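Local coordinates for protein glycoside Hydrolase (Bacteroides uniformis, PDB 5TA0) that probably hydrolyses agarose-type galactans, as a family 86 glycoside hydrolase caught here as an engineered variant holding an agarose oligosaccharide, at residues A[466-479]-A[501-515]. Numbering follows the deposited sequence.
Sequences TSKDAKSIEVRHLY and FTLETEATCVICYNF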
loop_
_atom_site.group_PDB
_atom_site.type_symbol
_atom_site.label_atom_id
_atom_site.label_comp_id
_atom_site.label_asym_id
_atom_site.label_seq_id
_atom_site.Cartn_x
_atom_site.Cartn_y
_atom_site.Cartn_z
ATOM N N THR A 466 22.738 5.310 -23.337
ATOM C CA THR A 466 23.449 4.274 -24.075
ATOM C C THR A 466 23.647 4.694 -25.526
ATOM O O THR A 466 22.821 5.407 -26.084
ATOM C CB THR A 466 22.730 2.923 -24.024
ATOM O OG1 THR A 466 23.495 1.958 -24.758
ATOM C CG2 THR A 466 21.315 3.010 -24.594
ATOM N N SER A 467 24.746 4.234 -26.117
ATOM C CA SER A 467 25.025 4.473 -27.530
ATOM C C SER A 467 24.355 3.434 -28.437
ATOM O O SER A 467 24.253 3.658 -29.639
ATOM C CB SER A 467 26.536 4.481 -27.785
ATOM O OG SER A 467 27.131 3.270 -27.370
ATOM N N LYS A 468 23.895 2.316 -27.872
ATOM C CA LYS A 468 23.280 1.247 -28.656
ATOM C C LYS A 468 21.765 1.359 -28.669
ATOM O O LYS A 468 21.157 1.811 -27.700
ATOM C CB LYS A 468 23.683 -0.115 -28.092
ATOM C CG LYS A 468 25.188 -0.305 -27.917
ATOM C CD LYS A 468 25.916 -0.167 -29.238
ATOM C CE LYS A 468 27.385 -0.523 -29.122
ATOM N NZ LYS A 468 28.089 -0.151 -30.384
ATOM N N ASP A 469 21.158 0.952 -29.775
ATOM C CA ASP A 469 19.707 0.756 -29.837
ATOM C C ASP A 469 19.369 -0.605 -29.272
ATOM O O ASP A 469 20.173 -1.536 -29.308
ATOM C CB ASP A 469 19.205 0.809 -31.280
ATOM C CG ASP A 469 19.278 2.195 -31.875
ATOM O OD1 ASP A 469 19.203 3.186 -31.126
ATOM O OD2 ASP A 469 19.401 2.287 -33.108
ATOM N N ALA A 470 18.158 -0.728 -28.738
ATOM C CA ALA A 470 17.688 -2.012 -28.306
ATOM C C ALA A 470 17.561 -3.016 -29.463
ATOM O O ALA A 470 17.225 -2.650 -30.588
ATOM C CB ALA A 470 16.349 -1.862 -27.584
ATOM N N LYS A 471 17.832 -4.272 -29.152
ATOM C CA LYS A 471 17.617 -5.395 -30.062
ATOM C C LYS A 471 16.113 -5.596 -30.293
ATOM O O LYS A 471 15.673 -5.824 -31.421
ATOM C CB LYS A 471 18.328 -6.626 -29.473
ATOM C CG LYS A 471 17.908 -8.024 -29.860
ATOM C CD LYS A 471 18.771 -9.017 -29.081
ATOM C CE LYS A 471 18.195 -10.413 -29.086
ATOM N NZ LYS A 471 19.120 -11.359 -28.398
ATOM N N SER A 472 15.313 -5.474 -29.232
ATOM C CA SER A 472 13.856 -5.572 -29.367
ATOM C C SER A 472 13.154 -4.756 -28.291
ATOM O O SER A 472 13.755 -4.442 -27.255
ATOM C CB SER A 472 13.416 -7.020 -29.262
ATOM O OG SER A 472 13.681 -7.525 -27.969
ATOM N N ILE A 473 11.892 -4.416 -28.561
ATOM C CA ILE A 473 11.018 -3.705 -27.612
ATOM C C ILE A 473 9.714 -4.475 -27.536
ATOM O O ILE A 473 9.062 -4.686 -28.577
ATOM C CB ILE A 473 10.759 -2.247 -28.060
ATOM C CG1 ILE A 473 12.098 -1.515 -28.263
ATOM C CG2 ILE A 473 9.865 -1.502 -27.058
ATOM C CD1 ILE A 473 11.994 -0.115 -28.795
ATOM N N GLU A 474 9.332 -4.914 -26.328
ATOM C CA GLU A 474 8.002 -5.456 -26.080
ATOM C C GLU A 474 7.191 -4.409 -25.326
ATOM O O GLU A 474 7.590 -3.958 -24.250
ATOM C CB GLU A 474 8.061 -6.764 -25.299
ATOM C CG GLU A 474 6.694 -7.289 -24.892
ATOM C CD GLU A 474 6.725 -8.643 -24.231
ATOM O OE1 GLU A 474 7.004 -9.658 -24.910
ATOM O OE2 GLU A 474 6.387 -8.729 -23.034
ATOM N N VAL A 475 6.048 -4.032 -25.897
ATOM C CA VAL A 475 5.105 -3.117 -25.269
ATOM C C VAL A 475 3.992 -3.920 -24.646
ATOM O O VAL A 475 3.393 -4.779 -25.296
ATOM C CB VAL A 475 4.479 -2.158 -26.310
ATOM C CG1 VAL A 475 3.418 -1.249 -25.690
ATOM C CG2 VAL A 475 5.578 -1.359 -27.013
ATOM N N ARG A 476 3.697 -3.630 -23.385
ATOM C CA ARG A 476 2.539 -4.192 -22.678
ATOM C C ARG A 476 1.663 -3.028 -22.222
ATOM O O ARG A 476 2.153 -2.100 -21.588
ATOM C CB ARG A 476 2.992 -4.979 -21.461
ATOM C CG ARG A 476 4.068 -6.021 -21.716
ATOM C CD ARG A 476 4.538 -6.599 -20.406
ATOM N NE ARG A 476 5.627 -7.547 -20.582
ATOM C CZ ARG A 476 6.276 -8.100 -19.564
ATOM N NH1 ARG A 476 5.959 -7.781 -18.317
ATOM N NH2 ARG A 476 7.252 -8.961 -19.790
ATOM N N HIS A 477 0.380 -3.034 -22.606
ATOM C CA HIS A 477 -0.514 -1.904 -22.367
ATOM C C HIS A 477 -1.830 -2.452 -21.811
ATOM O O HIS A 477 -2.519 -3.247 -22.485
ATOM C CB HIS A 477 -0.748 -1.161 -23.690
ATOM C CG HIS A 477 -1.507 0.123 -23.583
ATOM N ND1 HIS A 477 -2.147 0.673 -24.676
ATOM C CD2 HIS A 477 -1.731 0.971 -22.557
ATOM C CE1 HIS A 477 -2.710 1.812 -24.331
ATOM N NE2 HIS A 477 -2.473 2.022 -23.048
ATOM N N LEU A 478 -2.151 -2.046 -20.576
ATOM C CA LEU A 478 -3.348 -2.477 -19.866
ATOM C C LEU A 478 -4.332 -1.326 -19.792
ATOM O O LEU A 478 -4.051 -0.305 -19.174
ATOM C CB LEU A 478 -3.001 -2.977 -18.469
ATOM C CG LEU A 478 -4.191 -3.515 -17.670
ATOM C CD1 LEU A 478 -4.788 -4.758 -18.294
ATOM C CD2 LEU A 478 -3.729 -3.807 -16.252
ATOM N N TYR A 479 -5.493 -1.492 -20.451
ATOM C CA TYR A 479 -6.480 -0.415 -20.568
ATOM C C TYR A 479 -7.892 -0.997 -20.686
ATOM O O TYR A 479 -8.066 -2.204 -20.855
ATOM C CB TYR A 479 -6.156 0.465 -21.810
ATOM C CG TYR A 479 -6.213 -0.252 -23.136
ATOM C CD1 TYR A 479 -5.108 -0.953 -23.626
ATOM C CD2 TYR A 479 -7.392 -0.260 -23.893
ATOM C CE1 TYR A 479 -5.158 -1.631 -24.847
ATOM C CE2 TYR A 479 -7.451 -0.925 -25.108
ATOM C CZ TYR A 479 -6.335 -1.606 -25.585
ATOM O OH TYR A 479 -6.392 -2.285 -26.793
ATOM N N PHE A 501 3.874 7.090 -28.028
ATOM C CA PHE A 501 2.926 6.105 -27.531
ATOM C C PHE A 501 1.763 6.840 -26.869
ATOM O O PHE A 501 1.979 7.782 -26.121
ATOM C CB PHE A 501 3.617 5.191 -26.523
ATOM C CG PHE A 501 2.723 4.123 -25.962
ATOM C CD1 PHE A 501 2.142 4.265 -24.700
ATOM C CD2 PHE A 501 2.463 2.977 -26.684
ATOM C CE1 PHE A 501 1.321 3.282 -24.191
ATOM C CE2 PHE A 501 1.639 1.985 -26.168
ATOM C CZ PHE A 501 1.066 2.152 -24.921
ATOM N N THR A 502 0.539 6.421 -27.181
ATOM C CA THR A 502 -0.655 6.972 -26.553
ATOM C C THR A 502 -1.063 6.038 -25.414
ATOM O O THR A 502 -1.476 4.911 -25.648
ATOM C CB THR A 502 -1.803 7.117 -27.553
ATOM O OG1 THR A 502 -1.390 8.045 -28.568
ATOM C CG2 THR A 502 -3.063 7.651 -26.886
ATOM N N LEU A 503 -0.934 6.548 -24.193
ATOM C CA LEU A 503 -1.335 5.791 -23.006
ATOM C C LEU A 503 -2.806 6.079 -22.743
ATOM O O LEU A 503 -3.218 7.231 -22.647
ATOM C CB LEU A 503 -0.460 6.215 -21.831
ATOM C CG LEU A 503 -0.646 5.443 -20.529
ATOM C CD1 LEU A 503 -0.446 3.950 -20.634
ATOM C CD2 LEU A 503 0.323 6.034 -19.516
ATOM N N GLU A 504 -3.598 5.022 -22.645
ATOM C CA GLU A 504 -5.047 5.147 -22.504
ATOM C C GLU A 504 -5.477 5.694 -21.153
ATOM O O GLU A 504 -4.661 5.861 -20.245
ATOM C CB GLU A 504 -5.743 3.825 -22.804
ATOM C CG GLU A 504 -5.959 3.583 -24.299
ATOM C CD GLU A 504 -6.884 4.615 -24.932
ATOM O OE1 GLU A 504 -6.649 4.967 -26.100
ATOM O OE2 GLU A 504 -7.794 5.097 -24.245
ATOM N N THR A 505 -6.749 6.050 -21.056
ATOM C CA THR A 505 -7.350 6.601 -19.848
ATOM C C THR A 505 -7.051 5.702 -18.638
ATOM O O THR A 505 -7.341 4.511 -18.656
ATOM C CB THR A 505 -8.862 6.674 -20.037
ATOM O OG1 THR A 505 -9.121 7.533 -21.153
ATOM C CG2 THR A 505 -9.562 7.167 -18.816
ATOM N N GLU A 506 -6.434 6.282 -17.614
ATOM C CA GLU A 506 -6.105 5.526 -16.376
ATOM C C GLU A 506 -5.322 4.231 -16.642
ATOM O O GLU A 506 -5.386 3.285 -15.851
ATOM C CB GLU A 506 -7.370 5.267 -15.540
ATOM C CG GLU A 506 -8.006 6.511 -14.979
ATOM C CD GLU A 506 -9.260 6.192 -14.202
ATOM O OE1 GLU A 506 -10.300 5.893 -14.852
ATOM O OE2 GLU A 506 -9.217 6.178 -12.951
ATOM N N ALA A 507 -4.556 4.173 -17.734
ATOM C CA ALA A 507 -3.923 2.964 -18.166
ATOM C C ALA A 507 -2.473 2.875 -17.665
ATOM O O ALA A 507 -1.908 3.853 -17.146
ATOM C CB ALA A 507 -3.967 2.856 -19.699
ATOM N N THR A 508 -1.899 1.695 -17.833
ATOM C CA THR A 508 -0.479 1.475 -17.530
ATOM C C THR A 508 0.166 0.811 -18.715
ATOM O O THR A 508 -0.449 -0.084 -19.348
ATOM C CB THR A 508 -0.329 0.571 -16.281
ATOM O OG1 THR A 508 -1.087 1.111 -15.205
ATOM C CG2 THR A 508 1.118 0.455 -15.827
ATOM N N CYS A 509 1.409 1.187 -19.026
ATOM C CA CYS A 509 2.224 0.388 -19.908
ATOM C C CYS A 509 3.528 -0.018 -19.224
ATOM O O CYS A 509 4.055 0.718 -18.380
ATOM C CB CYS A 509 2.530 1.082 -21.237
ATOM S SG CYS A 509 3.406 2.662 -21.128
ATOM N N VAL A 510 4.000 -1.203 -19.586
ATOM C CA VAL A 510 5.336 -1.685 -19.214
ATOM C C VAL A 510 6.048 -1.942 -20.542
ATOM O O VAL A 510 5.615 -2.820 -21.323
ATOM C CB VAL A 510 5.304 -2.955 -18.338
ATOM C CG1 VAL A 510 6.710 -3.536 -18.148
ATOM C CG2 VAL A 510 4.655 -2.656 -16.990
ATOM N N ILE A 511 7.101 -1.166 -20.782
ATOM C CA ILE A 511 7.883 -1.258 -22.029
ATOM C C ILE A 511 9.166 -1.978 -21.684
ATOM O O ILE A 511 9.898 -1.572 -20.778
ATOM C CB ILE A 511 8.157 0.137 -22.595
ATOM C CG1 ILE A 511 6.845 0.901 -22.843
ATOM C CG2 ILE A 511 8.972 0.039 -23.893
ATOM C CD1 ILE A 511 6.976 2.390 -22.881
ATOM N N CYS A 512 9.413 -3.090 -22.367
ATOM C CA CYS A 512 10.548 -3.951 -22.089
ATOM C C CYS A 512 11.574 -3.792 -23.216
ATOM O O CYS A 512 11.318 -4.210 -24.342
ATOM C CB CYS A 512 10.100 -5.411 -21.948
ATOM S SG CYS A 512 8.662 -5.659 -20.868
ATOM N N TYR A 513 12.702 -3.170 -22.906
ATOM C CA TYR A 513 13.805 -3.024 -23.883
ATOM C C TYR A 513 14.770 -4.160 -23.658
ATOM O O TYR A 513 15.166 -4.408 -22.521
ATOM C CB TYR A 513 14.528 -1.708 -23.710
ATOM C CG TYR A 513 13.672 -0.468 -23.874
ATOM C CD1 TYR A 513 13.577 0.203 -25.088
ATOM C CD2 TYR A 513 12.941 0.040 -22.815
ATOM C CE1 TYR A 513 12.807 1.341 -25.242
ATOM C CE2 TYR A 513 12.156 1.171 -22.957
ATOM C CZ TYR A 513 12.086 1.826 -24.166
ATOM O OH TYR A 513 11.300 2.939 -24.275
ATOM N N ASN A 514 15.158 -4.870 -24.724
ATOM C CA ASN A 514 16.181 -5.886 -24.638
ATOM C C ASN A 514 17.399 -5.434 -25.449
ATOM O O ASN A 514 17.269 -5.060 -26.613
ATOM C CB ASN A 514 15.662 -7.218 -25.152
ATOM C CG ASN A 514 16.698 -8.317 -25.059
ATOM O OD1 ASN A 514 17.204 -8.777 -26.077
ATOM N ND2 ASN A 514 17.038 -8.724 -23.852
ATOM N N PHE A 515 18.566 -5.445 -24.807
ATOM C CA PHE A 515 19.816 -5.016 -25.444
ATOM C C PHE A 515 20.737 -6.201 -25.721
ATOM O O PHE A 515 20.640 -7.247 -25.101
ATOM C CB PHE A 515 20.516 -3.989 -24.546
ATOM C CG PHE A 515 19.817 -2.671 -24.501
ATOM C CD1 PHE A 515 20.133 -1.656 -25.388
ATOM C CD2 PHE A 515 18.803 -2.431 -23.564
ATOM C CE1 PHE A 515 19.483 -0.433 -25.339
ATOM C CE2 PHE A 515 18.152 -1.213 -23.519
ATOM C CZ PHE A 515 18.473 -0.203 -24.401
HETATM O O HOH W 1 12.074 -6.698 -25.356
#
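The His477 imidazole is held between Phe501 CZ over the centre of one face, 3.5 Å from His477 CG, and Tyr479 CD1 over the other; with Phe501 it forms a T-shaped stack, planes at 70°. His477 NE2 accepts a nearly straight hydrogen bond from the backbone N of Glu504, 3.2 Å away and close to the ring plane, which, with the packing on both faces, helps to fix the ring's rotation. The imidazole gets there because chi1 (-173°) sets CG anti to the backbone N, carrying the ring across to Phe501 and the type II turn Glu504–Ala507. Were His477 replaced by an alanine, Glu504 N would probably lose this acceptor and a gap would be likely to open between Phe501 and Tyr479. Further along the same sheet face, Val475 CG1 meets Phe501 CE2, and Ile473 CG2 touches Ile511 CG2 at 3.6 Å. These residues face the interior of a beta-sandwich domain: strand 472-479 runs antiparallel to strand 508-514, while strand 501-503 packs across the interior from it, axes 9.4 Å apart at closest approach and directions 28° apart. Phe501 and Ile511 both touch Leu461 on strand 457-464. At the far end, Lys471 and Ser472 both face Asn514 in a classic beta bulge, and Ala470 CA makes a CH-pi contact over the Phe515 ring, 4.2 Å from its centroid. On the other sheet face, Cys512 SG rests over the Arg476 guanidinium, 3.6 Å from Arg476 NE. That NE donates in plane to Glu474 OE2 at 2.8 Å, a salt bridge. Arg476 NH2 also forms a salt bridge with Asp419, and Arg476 NH1 hydrogen-bonds to the Lys418 carbonyl oxygen.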